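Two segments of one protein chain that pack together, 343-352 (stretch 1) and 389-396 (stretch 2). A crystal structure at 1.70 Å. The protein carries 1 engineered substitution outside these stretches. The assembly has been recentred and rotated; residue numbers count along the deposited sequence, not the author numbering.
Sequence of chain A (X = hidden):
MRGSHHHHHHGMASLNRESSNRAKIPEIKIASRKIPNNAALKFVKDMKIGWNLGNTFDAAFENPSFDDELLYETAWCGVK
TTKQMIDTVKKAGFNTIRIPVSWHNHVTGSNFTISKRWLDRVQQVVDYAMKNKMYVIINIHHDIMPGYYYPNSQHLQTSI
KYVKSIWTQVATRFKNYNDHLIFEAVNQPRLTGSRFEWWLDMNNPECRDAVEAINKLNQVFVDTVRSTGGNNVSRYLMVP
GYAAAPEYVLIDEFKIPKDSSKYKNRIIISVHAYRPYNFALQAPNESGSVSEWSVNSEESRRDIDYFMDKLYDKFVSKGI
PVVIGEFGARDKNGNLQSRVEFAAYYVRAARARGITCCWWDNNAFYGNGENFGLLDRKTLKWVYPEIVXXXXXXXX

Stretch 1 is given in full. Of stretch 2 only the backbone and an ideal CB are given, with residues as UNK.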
ATOM      1  N   ALA A 343      -6.188  -7.552 -14.493  1.00  8.68           N
ATOM      2  CA  ALA A 343      -6.647  -6.461 -13.644  1.00  9.35           C
ATOM      3  C   ALA A 343      -8.128  -6.584 -13.345  1.00  7.21           C
ATOM      4  O   ALA A 343      -8.558  -6.371 -12.196  1.00 10.37           O
ATOM      5  CB  ALA A 343      -6.352  -5.110 -14.301  1.00 12.53           C
ATOM      6  N   ALA A 344      -8.920  -6.948 -14.348  1.00  9.88           N
ATOM      7  CA  ALA A 344     -10.337  -7.162 -14.120  1.00  8.81           C
ATOM      8  C   ALA A 344     -10.549  -8.296 -13.130  1.00  8.71           C
ATOM      9  O   ALA A 344     -11.373  -8.192 -12.216  1.00 10.05           O
ATOM     10  CB  ALA A 344     -11.038  -7.471 -15.443  1.00 10.02           C
ATOM     11  N   TYR A 345      -9.849  -9.412 -13.329  1.00  9.51           N
ATOM     12  CA  TYR A 345     -10.058 -10.570 -12.472  1.00  9.15           C
ATOM     13  C   TYR A 345      -9.654 -10.268 -11.039  1.00 10.01           C
ATOM     14  O   TYR A 345     -10.388 -10.588 -10.095  1.00  9.81           O
ATOM     15  CB  TYR A 345      -9.280 -11.778 -13.002  1.00  6.57           C
ATOM     16  CG  TYR A 345      -9.569 -13.023 -12.204  1.00  8.16           C
ATOM     17  CD1 TYR A 345     -10.637 -13.842 -12.544  1.00 11.85           C
ATOM     18  CD2 TYR A 345      -8.789 -13.375 -11.119  1.00 10.21           C
ATOM     19  CE1 TYR A 345     -10.926 -14.984 -11.812  1.00 14.66           C
ATOM     20  CE2 TYR A 345      -9.069 -14.538 -10.376  1.00 10.19           C
ATOM     21  CZ  TYR A 345     -10.135 -15.320 -10.725  1.00 13.03           C
ATOM     22  OH  TYR A 345     -10.422 -16.458 -10.012  1.00 14.30           O
ATOM     23  N   TYR A 346      -8.476  -9.656 -10.857  1.00  8.90           N
ATOM     24  CA  TYR A 346      -7.957  -9.384  -9.527  1.00  9.06           C
ATOM     25  C   TYR A 346      -8.922  -8.494  -8.751  1.00  9.63           C
ATOM     26  O   TYR A 346      -9.274  -8.794  -7.605  1.00  9.95           O
ATOM     27  CB  TYR A 346      -6.585  -8.747  -9.657  1.00  7.87           C
ATOM     28  CG  TYR A 346      -5.772  -8.665  -8.398  1.00  9.01           C
ATOM     29  CD1 TYR A 346      -6.100  -7.760  -7.389  1.00  9.35           C
ATOM     30  CD2 TYR A 346      -4.628  -9.422  -8.242  1.00  8.37           C
ATOM     31  CE1 TYR A 346      -5.320  -7.657  -6.243  1.00  8.15           C
ATOM     32  CE2 TYR A 346      -3.851  -9.331  -7.087  1.00  8.28           C
ATOM     33  CZ  TYR A 346      -4.212  -8.446  -6.105  1.00  8.96           C
ATOM     34  OH  TYR A 346      -3.435  -8.328  -4.980  1.00  9.06           O
ATOM     35  N   VAL A 347      -9.400  -7.415  -9.385  1.00 10.09           N
ATOM     36  CA  VAL A 347     -10.319  -6.499  -8.711  1.00  8.18           C
ATOM     37  C   VAL A 347     -11.656  -7.186  -8.398  1.00  8.26           C
ATOM     38  O   VAL A 347     -12.211  -7.021  -7.304  1.00 10.18           O
ATOM     39  CB  VAL A 347     -10.503  -5.222  -9.549  1.00  7.68           C
ATOM     40  CG1 VAL A 347     -11.639  -4.358  -8.983  1.00 11.04           C
ATOM     41  CG2 VAL A 347      -9.229  -4.439  -9.549  1.00  9.54           C
ATOM     42  N   ARG A 348     -12.205  -7.970  -9.327  1.00  8.72           N
ATOM     43  CA  ARG A 348     -13.469  -8.650  -9.013  1.00  8.73           C
ATOM     44  C   ARG A 348     -13.291  -9.710  -7.925  1.00 10.58           C
ATOM     45  O   ARG A 348     -14.133  -9.835  -7.019  1.00 10.53           O
ATOM     46  CB  ARG A 348     -14.055  -9.295 -10.263  1.00  9.66           C
ATOM     47  CG  ARG A 348     -15.345 -10.110 -10.005  1.00  9.87           C
ATOM     48  CD  ARG A 348     -16.450  -9.290  -9.376  1.00 14.56           C
ATOM     49  NE  ARG A 348     -17.483 -10.151  -8.799  1.00 15.61           N
ATOM     50  CZ  ARG A 348     -18.314  -9.782  -7.821  1.00 17.62           C
ATOM     51  NH1 ARG A 348     -18.247  -8.567  -7.301  1.00 15.96           N
ATOM     52  NH2 ARG A 348     -19.214 -10.639  -7.347  1.00 20.23           N
ATOM     53  N   ALA A 349     -12.224 -10.505  -8.016  1.00 10.33           N
ATOM     54  CA  ALA A 349     -11.958 -11.496  -6.980  1.00  9.30           C
ATOM     55  C   ALA A 349     -11.911 -10.839  -5.605  1.00  9.40           C
ATOM     56  O   ALA A 349     -12.441 -11.372  -4.624  1.00  9.93           O
ATOM     57  CB  ALA A 349     -10.657 -12.231  -7.267  1.00 10.97           C
ATOM     58  N   ALA A 350     -11.254  -9.693  -5.507  1.00  8.96           N
ATOM     59  CA  ALA A 350     -11.181  -8.985  -4.237  1.00 10.09           C
ATOM     60  C   ALA A 350     -12.554  -8.473  -3.812  1.00  9.23           C
ATOM     61  O   ALA A 350     -12.981  -8.656  -2.658  1.00 10.35           O
ATOM     62  CB  ALA A 350     -10.191  -7.830  -4.372  1.00  9.90           C
ATOM     63  N   ARG A 351     -13.265  -7.827  -4.726  1.00  9.78           N
ATOM     64  CA  ARG A 351     -14.541  -7.229  -4.360  1.00  9.58           C
ATOM     65  C   ARG A 351     -15.537  -8.288  -3.943  1.00 11.36           C
ATOM     66  O   ARG A 351     -16.347  -8.065  -3.039  1.00 10.93           O
ATOM     67  CB  ARG A 351     -15.124  -6.403  -5.515  1.00 10.73           C
ATOM     68  CG  ARG A 351     -16.546  -5.866  -5.251  1.00 13.07           C
ATOM     69  CD  ARG A 351     -16.624  -4.944  -4.004  1.00 11.92           C
ATOM     70  NE  ARG A 351     -15.739  -3.815  -4.234  1.00 11.62           N
ATOM     71  CZ  ARG A 351     -14.848  -3.333  -3.381  1.00 12.56           C
ATOM     72  NH1 ARG A 351     -14.738  -3.804  -2.134  1.00 11.67           N
ATOM     73  NH2 ARG A 351     -14.085  -2.324  -3.782  1.00 12.11           N
ATOM     74  N   ALA A 352     -15.511  -9.446  -4.603  1.00 11.46           N
ATOM     75  CA  ALA A 352     -16.401 -10.537  -4.232  1.00 10.92           C
ATOM     76  C   ALA A 352     -16.159 -11.000  -2.796  1.00 10.47           C
ATOM     77  O   ALA A 352     -17.049 -11.593  -2.181  1.00 13.20           O
ATOM     78  CB  ALA A 352     -16.208 -11.722  -5.186  1.00 12.76           C
ATOM     79  N   UNK A 389     -10.089   0.810 -17.253  1.00 11.67           N
ATOM     80  CA  UNK A 389     -11.483   0.458 -17.500  1.00 12.47           C
ATOM     81  C   UNK A 389     -11.789  -0.949 -17.019  1.00 11.56           C
ATOM     82  O   UNK A 389     -12.903  -1.221 -16.539  1.00 13.58           O
ATOM     83  CB  UNK A 389     -11.810   0.585 -18.989  1.00 12.47           C
ATOM     84  N   UNK A 390     -10.826  -1.856 -17.164  1.00 11.36           N
ATOM     85  CA  UNK A 390     -11.007  -3.226 -16.691  1.00 13.56           C
ATOM     86  C   UNK A 390     -11.244  -3.252 -15.189  1.00 12.22           C
ATOM     87  O   UNK A 390     -12.113  -3.987 -14.698  1.00 12.97           O
ATOM     88  CB  UNK A 390      -9.791  -4.083 -17.048  1.00 13.56           C
ATOM     89  N   UNK A 391     -10.487  -2.444 -14.446  1.00  9.20           N
ATOM     90  CA  UNK A 391     -10.660  -2.387 -13.005  1.00 10.43           C
ATOM     91  C   UNK A 391     -11.976  -1.721 -12.659  1.00  8.72           C
ATOM     92  O   UNK A 391     -12.685  -2.166 -11.755  1.00  9.70           O
ATOM     93  CB  UNK A 391      -9.496  -1.642 -12.348  1.00 10.43           C
ATOM     94  N   UNK A 392     -12.323  -0.649 -13.370  1.00  9.71           N
ATOM     95  CA  UNK A 392     -13.510   0.103 -12.981  1.00 10.62           C
ATOM     96  C   UNK A 392     -14.778  -0.707 -13.186  1.00 12.86           C
ATOM     97  O   UNK A 392     -15.777  -0.485 -12.482  1.00 13.55           O
ATOM     98  CB  UNK A 392     -13.593   1.410 -13.773  1.00 10.62           C
ATOM     99  N   UNK A 393     -14.761  -1.627 -14.156  1.00 10.21           N
ATOM    100  CA  UNK A 393     -15.915  -2.472 -14.425  1.00 11.70           C
ATOM    101  C   UNK A 393     -16.323  -3.281 -13.204  1.00 12.28           C
ATOM    102  O   UNK A 393     -17.515  -3.534 -13.005  1.00 14.30           O
ATOM    103  CB  UNK A 393     -15.618  -3.411 -15.596  1.00 11.70           C
ATOM    104  N   UNK A 394     -15.357  -3.675 -12.370  1.00 11.39           N
ATOM    105  CA  UNK A 394     -15.610  -4.581 -11.258  1.00 12.24           C
ATOM    106  C   UNK A 394     -15.319  -3.988  -9.884  1.00 12.36           C
ATOM    107  O   UNK A 394     -15.514  -4.678  -8.888  1.00 13.32           O
ATOM    108  CB  UNK A 394     -14.774  -5.849 -11.441  1.00 12.24           C
ATOM    109  N   UNK A 395     -14.896  -2.728  -9.789  1.00 11.70           N
ATOM    110  CA  UNK A 395     -14.471  -2.185  -8.502  1.00 13.00           C
ATOM    111  C   UNK A 395     -15.616  -1.860  -7.545  1.00 13.95           C
ATOM    112  O   UNK A 395     -15.443  -1.956  -6.318  1.00 14.78           O
ATOM    113  CB  UNK A 395     -13.645  -0.919  -8.738  1.00 13.00           C
ATOM    114  N   UNK A 396     -16.768  -1.428  -8.052  1.00 15.05           N
ATOM    115  CA  UNK A 396     -17.811  -0.948  -7.169  1.00 17.25           C
ATOM    116  C   UNK A 396     -18.303  -2.059  -6.261  1.00 18.74           C
ATOM    117  O   UNK A 396     -18.522  -1.838  -5.049  1.00 21.49           O
ATOM    118  OXT UNK A 396     -18.538  -3.191  -6.696  1.00 18.90           O
ATOM    119  CB  UNK A 396     -18.973  -0.368  -7.978  1.00 17.25           C
TER

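Stretch 1 is a helix, and most of stretch 2 is a second helix running in nearly the same direction, at 21° to it. The axes approach to 7.7 Å.

Position 389 has nothing of stretch 1 within 5.5 Å of its ideal CB. Stretch 1 sets no demand here, and many residues would serve. The deposited residue is S389, which makes no contact across the pair.

Position 390 points toward stretch 1. Its CA lies 4.7 Å from the CA of A344, and its ideal CB is 4.0 Å from A344 CB. A small side chain suits so tight a crossing. It is A390, whose CB packs on that methyl; A390 O also rests 3.7 Å from A344 CA.

Position 391 points sideways, with its ideal CB 4.0 Å from V347 CG2. The methyl of A343 is also within reach of a longer chain. Leucine, isoleucine or methionine would fit this apolar surface. It is M391, with chi1 m, chi2 t and chi3 m. Its CG lies 3.7 Å from A343 CB and 3.8 Å from V347 CG2.

Position 392 points away, and stretch 1 leaves the choice open. It is M392, which makes no contact.

Position 393 points sideways, again without a near neighbour in stretch 1. A polar or a flexible residue could stand here. It is K393, whose end leads away from stretch 1.

Position 394 points toward stretch 1. Its ideal CB is 3.7 Å from R348 CB and 4.3 Å from V347 CG1, with the methyl of A344 nearby. Phi/psi of -118/1 departs from the helical values before it. Leucine, methionine or an aromatic residue could cover this surface. It is Y394, with chi1 m. Y394 CB packs 3.7 Å from R348 CB, and Y394 CD2 lies 3.9 Å from A344 CB. A water links R348 NH1 to Y394 O, at 2.8 Å from the former and 2.7 Å from the latter.

Position 395 points away overall, yet its ideal CB is 4.0 Å from V347 CG1. Alanine or another small residue would keep this touch. It is A395. Its carbonyl matters more: A395 O accepts hydrogen bonds from R351 NE (2.8 Å) and R351 NH2 (2.9 Å), at the edge of the guanidinium.

Position 396 points away and ends the chain, so its side chain is little constrained by stretch 1. It is R396. Its terminal carboxylate offsets the R351 charge through a long salt bridge, R351 NE to R396 OXT, 3.8 Å.

Stretch 2 (389-396) SAMMKYAR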
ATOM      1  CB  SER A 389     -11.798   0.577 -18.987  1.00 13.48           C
ATOM      2  OG  SER A 389     -11.772   1.925 -19.374  1.00 18.24           O
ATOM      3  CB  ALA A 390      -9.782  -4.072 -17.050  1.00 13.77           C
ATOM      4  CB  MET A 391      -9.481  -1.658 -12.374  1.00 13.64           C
ATOM      5  CG  MET A 391      -8.182  -2.409 -12.596  1.00  9.73           C
ATOM      6  SD  MET A 391      -6.846  -1.784 -11.599  1.00 15.50           S
ATOM      7  CE  MET A 391      -6.525  -0.200 -12.397  1.00 15.93           C
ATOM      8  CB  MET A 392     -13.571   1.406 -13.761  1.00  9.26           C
ATOM      9  CG  MET A 392     -12.453   2.330 -13.450  1.00 10.73           C
ATOM     10  SD  MET A 392     -12.395   2.736 -11.687  1.00 12.88           S
ATOM     11  CE  MET A 392     -10.714   3.359 -11.620  1.00 11.99           C
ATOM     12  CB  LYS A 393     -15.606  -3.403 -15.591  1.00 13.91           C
ATOM     13  CG  LYS A 393     -16.761  -4.296 -16.007  1.00 14.36           C
ATOM     14  CD  LYS A 393     -16.396  -5.075 -17.272  1.00 21.59           C
ATOM     15  CE  LYS A 393     -17.494  -6.054 -17.687  1.00 32.63           C
ATOM     16  NZ  LYS A 393     -18.762  -5.356 -18.010  1.00 49.71           N
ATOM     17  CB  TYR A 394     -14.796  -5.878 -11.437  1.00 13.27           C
ATOM     18  CG  TYR A 394     -15.231  -6.609 -12.699  1.00 13.45           C
ATOM     19  CD1 TYR A 394     -16.427  -7.268 -12.728  1.00 13.87           C
ATOM     20  CD2 TYR A 394     -14.452  -6.599 -13.855  1.00 12.82           C
ATOM     21  CE1 TYR A 394     -16.869  -7.933 -13.879  1.00 16.43           C
ATOM     22  CE2 TYR A 394     -14.885  -7.251 -15.026  1.00 16.28           C
ATOM     23  CZ  TYR A 394     -16.080  -7.920 -15.023  1.00 16.48           C
ATOM     24  OH  TYR A 394     -16.553  -8.575 -16.162  1.00 18.32           O
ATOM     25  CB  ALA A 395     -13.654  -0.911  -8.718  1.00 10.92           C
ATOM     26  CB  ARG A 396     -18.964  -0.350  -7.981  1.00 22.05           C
ATOM     27  CG  ARG A 396     -19.990   0.387  -7.141  1.00 44.23           C
ATOM     28  CD  ARG A 396     -21.236   0.718  -7.947  1.00 42.27           C
ATOM     29  NE  ARG A 396     -22.025  -0.485  -8.207  1.00 56.40           N
ATOM     30  CZ  ARG A 396     -22.937  -0.986  -7.376  1.00 50.18           C
ATOM     31  NH1 ARG A 396     -23.202  -0.387  -6.221  1.00 63.55           N
ATOM     32  NH2 ARG A 396     -23.591  -2.090  -7.705  1.00 62.22           N
TER
HETATM   33  O   HOH W   1     -17.676  -6.304  -8.857  1.00 16.31           O
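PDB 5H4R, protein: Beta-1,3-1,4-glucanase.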